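Local coordinates for putative dehydratase (Mesorhizobium loti, PDB 2POZ), which is of unknown detailed function but probably acts as a lyase, perhaps a dehydratase, of the mandelate racemase/muconate lactonizing enzyme type, at residues A[6-11]-A[23-28]; A[51-56]-A[379-384]. All coordinates share one frame; numbering follows the deposited sequence.

How the contacts relate
Contacts 1 and 2 meet at strand 5-12, which belongs to contact 1 and pairs with strand 379-383 of contact 2, and together show how a small domain can be closed by the far end of its own chain. Contact 1 is the hairpin between strands 5-12 and 21-27; contact 2 brings helix 45-59 against strand 379-383, which lies along the other edge of strand 5-12. Their centres are about 8 Å apart. Ile10 joins them: its O lies 2.6 Å from Trp380 N and its N 2.8 Å from Ala381 O, both probable hydrogen bonds, while its side chain packs on the helix at Lys53. Both centres sit about 23 Å from the centre of the chain.

Contact 1 of 2, residues A[6-11]-A[23-28]; sequences TGVNIY and VEISTD
Glu24 and Tyr11 meet on the face of the hairpin that also carries Asn9 and Ser26. Followed outward, Glu24 first places CB at the edge of the tyrosine ring, 3.9 Å from Tyr11 CE2. CG stands anti to the backbone N (chi1 177°), and the extended chain carries Glu24 CD to 4.1 Å from Tyr11 OH. At the tip, Glu24 OE1 accepts a weak hydrogen bond from Tyr11 OH at 3.4 Å, with carboxylate and ring planes nearly perpendicular; Asn9 lies alongside, pointing the same way. In the backbone, the antiparallel pair Asn9-Glu24 exchanges two bonds of 2.9 Å, N to O in each direction. The opposite face is apolar, and there Val8 CG1 presses on Val23 CG2 at 3.3 Å, tighter than usual van der Waals contact. Near the end of the pairing a classic beta bulge sets Thr6 and Gly7 both against Ser26, whose O takes Thr6 N at 2.9 Å and, weakly, Gly7 N and Thr6 OG1. Thr6 CG2 reaches Asp28 CB at 3.7 Å; an alanine here would probably leave Asp28 without this apolar neighbour and Ser26 O without its weak hydroxyl bond. Val8, Val23 and Ile25 turn to helices 45-59 and 87-108, whereas Tyr11 and Glu24 pack on helix 372-375; strands 33-37 and 379-383 flank the hairpin.

Contact 2 of 2, residues A[51-56]-A[379-384]; sequences MIKDLS and LWASCT
The indole of Trp380 offers its six-membered ring to Lys53, whose CD approaches Trp380 CZ3 obliquely at 4.0 Å, the two side chains crossing at about a right angle. The Trp380 side chain also touches Thr46 and Ala49 of helix 45-59, and Trp380 of a second subunit. The aliphatic part of the lysine does the remaining work: Lys53 CD lies 3.9 Å from Ala381 CB and CE 4.1 Å from it. Lys53 runs extended as far as CE and then bends (chi4 -64°), which turns NZ aside to its salt bridge with Glu57, so that the methylenes face the strand while the charge is paired within the helix. One step further along, Cys383 SG rests 4.1 Å from Ser56 CB and equally far from Lys53 O. No hydrogen bond spans the two segments. The Ser56 hydroxyl turns back into its own helix instead, where Ser56 OG donates to Ile52 O at 2.8 Å; Ser56 N reaches the same oxygen from the opposite face of the carbonyl plane. The axes of helix 51-56 and strand 379-383 run 7° from parallel and come within 9.0 Å. A classic beta bulge, Trp380 and Ala381 facing Ile10, interrupts the regular strand pairing. Such a C-terminal strand, returning after the barrel to complete the sheet beside the N-terminal helices, fits the capping domain of the enolase superfamily.

Contact 1 of 2, residues A[6-11]-A[23-28]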
# COMPACT_ATOMS: atom_id res chain seq x y z
N THR A 6 39.91 31.05 -14.38
CA THR A 6 40.36 32.40 -14.08
C THR A 6 39.25 33.44 -14.11
O THR A 6 39.41 34.54 -13.59
CB THR A 6 41.45 32.83 -15.06
OG1 THR A 6 41.00 32.58 -16.40
CG2 THR A 6 42.73 32.04 -14.80
N GLY A 7 38.12 33.09 -14.72
CA GLY A 7 37.01 34.03 -14.78
C GLY A 7 35.72 33.44 -15.32
O GLY A 7 35.73 32.47 -16.08
N VAL A 8 34.61 34.03 -14.90
CA VAL A 8 33.28 33.59 -15.33
C VAL A 8 32.45 34.81 -15.73
O VAL A 8 32.29 35.73 -14.93
CB VAL A 8 32.52 32.84 -14.19
CG1 VAL A 8 31.14 32.42 -14.68
CG2 VAL A 8 33.31 31.62 -13.72
N ASN A 9 31.95 34.81 -16.95
CA ASN A 9 31.13 35.91 -17.44
C ASN A 9 29.68 35.43 -17.55
O ASN A 9 29.42 34.32 -18.01
CB ASN A 9 31.61 36.39 -18.82
CG ASN A 9 32.87 37.25 -18.74
OD1 ASN A 9 33.59 37.39 -19.72
ND2 ASN A 9 33.12 37.84 -17.58
N ILE A 10 28.76 36.29 -17.14
CA ILE A 10 27.34 35.98 -17.18
C ILE A 10 26.64 36.96 -18.11
O ILE A 10 26.77 38.18 -17.96
CB ILE A 10 26.73 36.08 -15.78
CG1 ILE A 10 27.47 35.13 -14.84
CG2 ILE A 10 25.24 35.73 -15.82
CD1 ILE A 10 27.39 35.52 -13.39
N TYR A 11 25.89 36.42 -19.06
CA TYR A 11 25.18 37.21 -20.05
C TYR A 11 23.67 37.03 -19.93
O TYR A 11 23.19 35.90 -19.85
CB TYR A 11 25.64 36.79 -21.45
CG TYR A 11 27.14 36.83 -21.65
CD1 TYR A 11 27.76 37.95 -22.19
CD2 TYR A 11 27.94 35.75 -21.26
CE1 TYR A 11 29.16 38.01 -22.34
CE2 TYR A 11 29.34 35.79 -21.40
CZ TYR A 11 29.94 36.93 -21.94
OH TYR A 11 31.31 36.99 -22.08
N VAL A 23 26.54 31.58 -19.67
CA VAL A 23 27.73 31.68 -18.85
C VAL A 23 28.92 31.26 -19.70
O VAL A 23 28.80 30.38 -20.56
CB VAL A 23 27.64 30.78 -17.59
CG1 VAL A 23 27.65 29.30 -17.99
CG2 VAL A 23 28.82 31.07 -16.66
N GLU A 24 30.05 31.92 -19.49
CA GLU A 24 31.27 31.60 -20.21
C GLU A 24 32.36 31.49 -19.16
O GLU A 24 32.62 32.44 -18.43
CB GLU A 24 31.66 32.71 -21.19
CG GLU A 24 32.97 32.42 -21.89
CD GLU A 24 33.49 33.60 -22.70
OE1 GLU A 24 33.81 34.65 -22.10
OE2 GLU A 24 33.57 33.46 -23.93
N ILE A 25 32.98 30.32 -19.08
CA ILE A 25 34.04 30.09 -18.11
C ILE A 25 35.40 30.13 -18.80
O ILE A 25 35.63 29.38 -19.75
CB ILE A 25 33.88 28.71 -17.42
CG1 ILE A 25 32.54 28.65 -16.67
CG2 ILE A 25 35.05 28.45 -16.46
CD1 ILE A 25 32.23 27.27 -16.09
N SER A 26 36.28 31.01 -18.33
CA SER A 26 37.62 31.12 -18.91
C SER A 26 38.65 30.47 -18.00
O SER A 26 38.47 30.46 -16.78
CB SER A 26 37.99 32.60 -19.12
OG SER A 26 37.11 33.21 -20.04
N THR A 27 39.71 29.94 -18.59
CA THR A 27 40.79 29.29 -17.83
C THR A 27 42.14 29.94 -18.15
O THR A 27 42.27 30.71 -19.12
CB THR A 27 40.90 27.78 -18.18
OG1 THR A 27 41.18 27.63 -19.57
CG2 THR A 27 39.60 27.06 -17.84
N ASP A 28 43.15 29.62 -17.34
CA ASP A 28 44.48 30.20 -17.52
C ASP A 28 45.20 29.79 -18.80
O ASP A 28 46.12 30.47 -19.24
CB ASP A 28 45.35 29.88 -16.28
CG ASP A 28 45.54 28.38 -16.06
OD1 ASP A 28 44.70 27.58 -16.51
OD2 ASP A 28 46.54 28.01 -15.41

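Contact 2 of 2, residues A[51-56]-A[379-384]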
# COMPACT_ATOMS: atom_id res chain seq x y z
N MSE A 51 21.89 33.96 -9.84
CA MSE A 51 22.32 32.69 -9.27
C MSE A 51 23.67 32.26 -9.81
O MSE A 51 24.53 31.82 -9.06
CB MSE A 51 21.29 31.59 -9.53
CG MSE A 51 21.67 30.25 -8.90
SE MSE A 51 21.81 30.33 -6.95
CE MSE A 51 23.62 30.91 -6.73
N ILE A 52 23.86 32.37 -11.12
CA ILE A 52 25.13 31.98 -11.70
C ILE A 52 26.24 32.84 -11.08
O ILE A 52 27.32 32.35 -10.77
CB ILE A 52 25.12 32.14 -13.22
CG1 ILE A 52 24.06 31.19 -13.82
CG2 ILE A 52 26.52 31.81 -13.80
CD1 ILE A 52 23.91 31.32 -15.32
N LYS A 53 25.95 34.13 -10.90
CA LYS A 53 26.91 35.06 -10.30
C LYS A 53 27.30 34.61 -8.89
O LYS A 53 28.49 34.51 -8.57
CB LYS A 53 26.32 36.47 -10.25
CG LYS A 53 27.25 37.52 -9.65
CD LYS A 53 26.57 38.89 -9.65
CE LYS A 53 27.52 39.99 -9.19
NZ LYS A 53 27.95 39.81 -7.78
N ASP A 54 26.30 34.34 -8.05
CA ASP A 54 26.56 33.91 -6.67
C ASP A 54 27.32 32.59 -6.62
O ASP A 54 28.26 32.44 -5.84
CB ASP A 54 25.25 33.77 -5.88
CG ASP A 54 24.54 35.11 -5.68
OD1 ASP A 54 25.20 36.16 -5.76
OD2 ASP A 54 23.31 35.10 -5.42
N LEU A 55 26.90 31.64 -7.45
CA LEU A 55 27.56 30.34 -7.51
C LEU A 55 29.01 30.48 -7.97
O LEU A 55 29.93 29.90 -7.38
CB LEU A 55 26.82 29.40 -8.48
CG LEU A 55 25.50 28.77 -8.01
CD1 LEU A 55 24.83 28.06 -9.19
CD2 LEU A 55 25.77 27.78 -6.86
N SER A 56 29.22 31.27 -9.01
CA SER A 56 30.57 31.47 -9.54
C SER A 56 31.52 32.10 -8.54
O SER A 56 32.64 31.63 -8.37
CB SER A 56 30.52 32.32 -10.81
OG SER A 56 29.80 31.66 -11.84
N LEU A 379 26.56 41.42 -21.47
CA LEU A 379 27.33 41.04 -20.30
C LEU A 379 26.59 41.61 -19.10
O LEU A 379 26.32 42.80 -19.05
CB LEU A 379 28.74 41.65 -20.37
CG LEU A 379 29.72 41.30 -19.25
CD1 LEU A 379 29.96 39.78 -19.21
CD2 LEU A 379 31.03 42.05 -19.48
N TRP A 380 26.26 40.76 -18.13
CA TRP A 380 25.51 41.18 -16.95
C TRP A 380 26.38 41.18 -15.69
O TRP A 380 26.14 41.95 -14.76
CB TRP A 380 24.33 40.23 -16.76
CG TRP A 380 23.34 40.65 -15.71
CD1 TRP A 380 22.32 41.55 -15.85
CD2 TRP A 380 23.24 40.14 -14.38
NE1 TRP A 380 21.59 41.62 -14.69
CE2 TRP A 380 22.13 40.76 -13.77
CE3 TRP A 380 23.98 39.20 -13.64
CZ2 TRP A 380 21.74 40.49 -12.45
CZ3 TRP A 380 23.59 38.92 -12.34
CH2 TRP A 380 22.48 39.56 -11.75
N ALA A 381 27.39 40.32 -15.65
CA ALA A 381 28.28 40.27 -14.50
C ALA A 381 29.55 39.52 -14.87
O ALA A 381 29.53 38.64 -15.73
CB ALA A 381 27.60 39.59 -13.31
N SER A 382 30.65 39.89 -14.22
CA SER A 382 31.95 39.27 -14.43
C SER A 382 32.55 38.92 -13.08
O SER A 382 32.52 39.73 -12.16
CB SER A 382 32.90 40.24 -15.16
OG SER A 382 32.48 40.45 -16.49
N CYS A 383 33.10 37.72 -12.96
CA CYS A 383 33.71 37.28 -11.71
C CYS A 383 35.13 36.81 -12.00
O CYS A 383 35.34 35.91 -12.81
CB CYS A 383 32.91 36.11 -11.11
SG CYS A 383 31.12 36.32 -11.17
N THR A 384 36.11 37.42 -11.33
CA THR A 384 37.51 37.06 -11.52
C THR A 384 38.24 36.90 -10.18
O THR A 384 39.45 36.57 -10.21
CB THR A 384 38.26 38.13 -12.35
OG1 THR A 384 38.09 39.41 -11.74
CG2 THR A 384 37.74 38.17 -13.79